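Local coordinates for Ctr9 protein (Myceliophthora thermophila, PDB 6AF0), which probably binds RNA polymerase II complexes as a whole protein, of which this piece is the tetratricopeptide-repeat (TPR) part, at residues A[574-585]-A[600-611]. Residues are numbered along the deposited sequence; the frame is centred on the assembly and turned at random.
Sequences DALLTTIPFNLG and TYEQLLSRHSDY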
loop_
_atom_site.group_PDB
_atom_site.type_symbol
_atom_site.label_atom_id
_atom_site.label_comp_id
_atom_site.label_asym_id
_atom_site.label_seq_id
_atom_site.Cartn_x
_atom_site.Cartn_y
_atom_site.Cartn_z
ATOM N N ASP A 574 -7.850 28.293 -18.791
ATOM C CA ASP A 574 -7.368 28.452 -20.157
ATOM C C ASP A 574 -6.489 27.269 -20.561
ATOM O O ASP A 574 -6.638 26.752 -21.665
ATOM C CB ASP A 574 -6.647 29.790 -20.361
ATOM C CG ASP A 574 -6.009 29.932 -21.774
ATOM O OD1 ASP A 574 -6.355 29.138 -22.674
ATOM O OD2 ASP A 574 -5.167 30.839 -22.005
ATOM N N ALA A 575 -5.598 26.822 -19.677
ATOM C CA ALA A 575 -4.823 25.587 -19.934
ATOM C C ALA A 575 -5.708 24.345 -20.164
ATOM O O ALA A 575 -5.527 23.599 -21.129
ATOM C CB ALA A 575 -3.853 25.313 -18.806
ATOM N N LEU A 576 -6.663 24.127 -19.273
ATOM C CA LEU A 576 -7.607 23.023 -19.419
ATOM C C LEU A 576 -8.494 23.183 -20.661
ATOM O O LEU A 576 -8.952 22.195 -21.252
ATOM C CB LEU A 576 -8.484 22.915 -18.172
ATOM C CG LEU A 576 -7.910 22.115 -17.002
ATOM C CD1 LEU A 576 -6.544 22.608 -16.527
ATOM C CD2 LEU A 576 -8.915 22.145 -15.865
ATOM N N LEU A 577 -8.748 24.431 -21.043
ATOM C CA LEU A 577 -9.531 24.719 -22.251
ATOM C C LEU A 577 -8.688 24.672 -23.530
ATOM O O LEU A 577 -9.213 24.922 -24.615
ATOM C CB LEU A 577 -10.216 26.085 -22.134
ATOM C CG LEU A 577 -11.680 26.191 -21.681
ATOM C CD1 LEU A 577 -12.615 25.805 -22.821
ATOM C CD2 LEU A 577 -11.975 25.361 -20.445
ATOM N N THR A 578 -7.385 24.411 -23.390
ATOM C CA THR A 578 -6.516 24.091 -24.530
ATOM C C THR A 578 -6.293 22.580 -24.600
ATOM O O THR A 578 -6.464 21.973 -25.653
ATOM C CB THR A 578 -5.154 24.843 -24.508
ATOM O OG1 THR A 578 -4.360 24.420 -23.393
ATOM C CG2 THR A 578 -5.364 26.362 -24.460
ATOM N N THR A 579 -5.926 21.978 -23.475
ATOM C CA THR A 579 -5.717 20.538 -23.418
ATOM C C THR A 579 -6.996 19.777 -23.791
ATOM O O THR A 579 -7.031 19.083 -24.811
ATOM C CB THR A 579 -5.213 20.096 -22.029
ATOM O OG1 THR A 579 -3.857 20.510 -21.873
ATOM C CG2 THR A 579 -5.239 18.619 -21.881
ATOM N N ILE A 580 -8.047 19.927 -22.989
ATOM C CA ILE A 580 -9.235 19.072 -23.107
ATOM C C ILE A 580 -9.878 19.090 -24.497
ATOM O O ILE A 580 -10.255 18.031 -24.995
ATOM C CB ILE A 580 -10.298 19.381 -22.046
ATOM C CG1 ILE A 580 -9.727 19.154 -20.661
ATOM C CG2 ILE A 580 -11.515 18.480 -22.225
ATOM C CD1 ILE A 580 -10.656 19.595 -19.555
ATOM N N PRO A 581 -10.012 20.268 -25.133
ATOM C CA PRO A 581 -10.558 20.259 -26.499
ATOM C C PRO A 581 -9.679 19.589 -27.557
ATOM O O PRO A 581 -10.160 19.225 -28.632
ATOM C CB PRO A 581 -10.710 21.740 -26.826
ATOM C CG PRO A 581 -10.934 22.357 -25.500
ATOM C CD PRO A 581 -9.967 21.634 -24.598
ATOM N N PHE A 582 -8.394 19.453 -27.275
ATOM C CA PHE A 582 -7.566 18.640 -28.125
ATOM C C PHE A 582 -7.979 17.202 -27.933
ATOM O O PHE A 582 -8.209 16.482 -28.901
ATOM C CB PHE A 582 -6.085 18.799 -27.812
ATOM C CG PHE A 582 -5.230 17.766 -28.484
ATOM C CD1 PHE A 582 -4.918 17.890 -29.832
ATOM C CD2 PHE A 582 -4.784 16.649 -27.785
ATOM C CE1 PHE A 582 -4.149 16.925 -30.473
ATOM C CE2 PHE A 582 -4.004 15.698 -28.410
ATOM C CZ PHE A 582 -3.689 15.833 -29.759
ATOM N N ASN A 583 -8.089 16.806 -26.676
ATOM C CA ASN A 583 -8.493 15.452 -26.340
ATOM C C ASN A 583 -9.823 15.146 -27.024
ATOM O O ASN A 583 -9.984 14.089 -27.636
ATOM C CB ASN A 583 -8.600 15.235 -24.825
ATOM C CG ASN A 583 -7.278 15.405 -24.117
ATOM O OD1 ASN A 583 -6.686 14.455 -23.663
ATOM N ND2 ASN A 583 -6.814 16.619 -24.027
ATOM N N LEU A 584 -10.748 16.097 -26.953
ATOM C CA LEU A 584 -12.064 15.942 -27.567
ATOM C C LEU A 584 -11.986 15.775 -29.085
ATOM O O LEU A 584 -12.705 14.956 -29.668
ATOM C CB LEU A 584 -12.947 17.138 -27.224
ATOM C CG LEU A 584 -14.345 17.087 -27.851
ATOM C CD1 LEU A 584 -15.169 15.927 -27.301
ATOM C CD2 LEU A 584 -15.079 18.391 -27.622
ATOM N N GLY A 585 -11.107 16.553 -29.717
ATOM C CA GLY A 585 -10.860 16.449 -31.161
ATOM C C GLY A 585 -10.270 15.111 -31.534
ATOM O O GLY A 585 -10.677 14.472 -32.519
ATOM N N THR A 600 -13.207 21.171 -34.288
ATOM C CA THR A 600 -12.846 21.383 -32.888
ATOM C C THR A 600 -11.370 21.755 -32.757
ATOM O O THR A 600 -11.030 22.666 -32.001
ATOM C CB THR A 600 -13.133 20.158 -31.990
ATOM O OG1 THR A 600 -12.170 19.145 -32.237
ATOM C CG2 THR A 600 -14.507 19.587 -32.225
ATOM N N TYR A 601 -10.506 21.032 -33.480
ATOM C CA TYR A 601 -9.081 21.368 -33.563
ATOM C C TYR A 601 -8.919 22.809 -34.017
ATOM O O TYR A 601 -8.227 23.600 -33.389
ATOM C CB TYR A 601 -8.354 20.464 -34.557
ATOM C CG TYR A 601 -8.035 19.062 -34.073
ATOM C CD1 TYR A 601 -7.785 18.785 -32.735
ATOM C CD2 TYR A 601 -7.919 18.012 -34.980
ATOM C CE1 TYR A 601 -7.482 17.496 -32.319
ATOM C CE2 TYR A 601 -7.604 16.737 -34.565
ATOM C CZ TYR A 601 -7.402 16.486 -33.247
ATOM O OH TYR A 601 -7.116 15.209 -32.886
ATOM N N GLU A 602 -9.601 23.143 -35.102
ATOM C CA GLU A 602 -9.585 24.490 -35.635
ATOM C C GLU A 602 -10.067 25.553 -34.651
ATOM O O GLU A 602 -9.437 26.592 -34.530
ATOM C CB GLU A 602 -10.434 24.550 -36.895
ATOM C CG GLU A 602 -9.924 23.636 -37.990
ATOM C CD GLU A 602 -10.227 24.154 -39.370
ATOM O OE1 GLU A 602 -11.427 24.245 -39.736
ATOM O OE2 GLU A 602 -9.242 24.464 -40.075
ATOM N N GLN A 603 -11.168 25.298 -33.951
ATOM C CA GLN A 603 -11.697 26.259 -32.985
ATOM C C GLN A 603 -10.714 26.468 -31.858
ATOM O O GLN A 603 -10.475 27.582 -31.432
ATOM C CB GLN A 603 -13.023 25.789 -32.411
ATOM C CG GLN A 603 -13.656 26.788 -31.451
ATOM C CD GLN A 603 -13.151 26.686 -30.014
ATOM O OE1 GLN A 603 -12.330 25.820 -29.676
ATOM N NE2 GLN A 603 -13.651 27.576 -29.155
ATOM N N LEU A 604 -10.175 25.369 -31.355
ATOM C CA LEU A 604 -9.090 25.404 -30.374
ATOM C C LEU A 604 -7.896 26.197 -30.895
ATOM O O LEU A 604 -7.235 26.899 -30.127
ATOM C CB LEU A 604 -8.637 23.978 -30.034
ATOM C CG LEU A 604 -7.275 23.874 -29.340
ATOM C CD1 LEU A 604 -7.334 24.533 -27.968
ATOM C CD2 LEU A 604 -6.840 22.426 -29.230
ATOM N N LEU A 605 -7.609 26.039 -32.189
ATOM C CA LEU A 605 -6.504 26.749 -32.847
ATOM C C LEU A 605 -6.804 28.235 -33.068
ATOM O O LEU A 605 -5.946 29.086 -32.842
ATOM C CB LEU A 605 -6.119 26.093 -34.184
ATOM C CG LEU A 605 -5.263 24.813 -34.189
ATOM C CD1 LEU A 605 -4.963 24.390 -35.619
ATOM C CD2 LEU A 605 -3.962 24.957 -33.415
ATOM N N SER A 606 -8.021 28.552 -33.496
ATOM C CA SER A 606 -8.426 29.951 -33.681
ATOM C C SER A 606 -8.151 30.768 -32.404
ATOM O O SER A 606 -7.582 31.862 -32.455
ATOM C CB SER A 606 -9.907 30.041 -34.098
ATOM O OG SER A 606 -10.805 29.849 -33.007
ATOM N N ARG A 607 -8.537 30.213 -31.265
ATOM C CA ARG A 607 -8.258 30.819 -29.982
ATOM C C ARG A 607 -6.784 30.611 -29.578
ATOM O O ARG A 607 -6.241 31.320 -28.719
ATOM C CB ARG A 607 -9.210 30.243 -28.926
ATOM C CG ARG A 607 -8.533 29.896 -27.614
ATOM C CD ARG A 607 -9.482 29.246 -26.645
ATOM N NE ARG A 607 -8.836 29.130 -25.346
ATOM C CZ ARG A 607 -9.479 28.923 -24.205
ATOM N NH1 ARG A 607 -10.805 28.797 -24.181
ATOM N NH2 ARG A 607 -8.794 28.846 -23.079
ATOM N N HIS A 608 -6.136 29.626 -30.180
ATOM C CA HIS A 608 -4.820 29.228 -29.723
ATOM C C HIS A 608 -4.103 28.378 -30.765
ATOM O O HIS A 608 -4.041 27.160 -30.642
ATOM C CB HIS A 608 -4.962 28.469 -28.397
ATOM C CG HIS A 608 -3.778 28.607 -27.497
ATOM N ND1 HIS A 608 -3.894 28.841 -26.141
ATOM C CD2 HIS A 608 -2.450 28.557 -27.760
ATOM C CE1 HIS A 608 -2.688 28.917 -25.606
ATOM N NE2 HIS A 608 -1.795 28.751 -26.566
ATOM N N SER A 609 -3.545 29.044 -31.775
ATOM C CA SER A 609 -3.009 28.377 -32.973
ATOM C C SER A 609 -1.573 27.859 -32.850
ATOM O O SER A 609 -1.050 27.256 -33.793
ATOM C CB SER A 609 -3.102 29.314 -34.187
ATOM O OG SER A 609 -2.542 28.725 -35.353
ATOM N N ASP A 610 -0.953 28.086 -31.696
ATOM C CA ASP A 610 0.422 27.642 -31.431
ATOM C C ASP A 610 0.479 26.332 -30.648
ATOM O O ASP A 610 1.577 25.836 -30.381
ATOM C CB ASP A 610 1.167 28.714 -30.666
ATOM C CG ASP A 610 0.261 29.508 -29.787
ATOM O OD1 ASP A 610 -0.879 29.788 -30.227
ATOM O OD2 ASP A 610 0.680 29.869 -28.668
ATOM N N TYR A 611 -0.692 25.798 -30.257
ATOM C CA TYR A 611 -0.802 24.415 -29.740
ATOM C C TYR A 611 -0.599 23.465 -30.901
ATOM O O TYR A 611 -1.491 23.286 -31.727
ATOM C CB TYR A 611 -2.164 24.149 -29.106
ATOM C CG TYR A 611 -2.188 22.934 -28.193
ATOM C CD1 TYR A 611 -2.826 21.764 -28.574
ATOM C CD2 TYR A 611 -1.586 22.964 -26.941
ATOM C CE1 TYR A 611 -2.869 20.659 -27.738
ATOM C CE2 TYR A 611 -1.622 21.860 -26.099
ATOM C CZ TYR A 611 -2.268 20.706 -26.506
ATOM O OH TYR A 611 -2.331 19.580 -25.713
#
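Arg607, Tyr611 and Thr578 bury the most surface where helices 573-591 and 594-607 pack as the antiparallel hairpin of a predicted TPR. The axes of segments 574-585 and 600-607 run at 160°, nearly antiparallel. Arg607, its chain extended from CG to NE, reaches across to the 574-577 turn. NH2 forms a salt bridge with OD1 of Asp574, and the N-H points nearly straight at that oxygen (163°). One face of the guanidinium lies over Leu577 O. The CB of Leu577 also packs against this group.

Thr578 faces Leu604, whose CD1 lies 3.6 Å from Thr578 O. Thr578 OG1 donates a hydrogen bond to Ala575 O, while Thr578 CG2 sits beside the His608 ring.

Beyond the helix end, the Tyr611 edge points at the Phe582 face in an offset edge-to-face pair, planes at 64° and centroids 5.8 Å apart. Tyr611 OH is hydrogen-bonded to an acidic side chain of another protein's chain. Tyr601 completes the aromatic cluster. Its ring is near parallel to that of Phe582 but slid apart, so the two barely overlap. Tyr601 OH is hydrogen-bonded to Glu589 OE1. Without this ring, as with an alanine here, Phe582 and Gly585 would probably face a gap and Glu589 would lose its hydroxyl partner. Tyr601 CE1 lies 3.6 Å from Phe582 CD1.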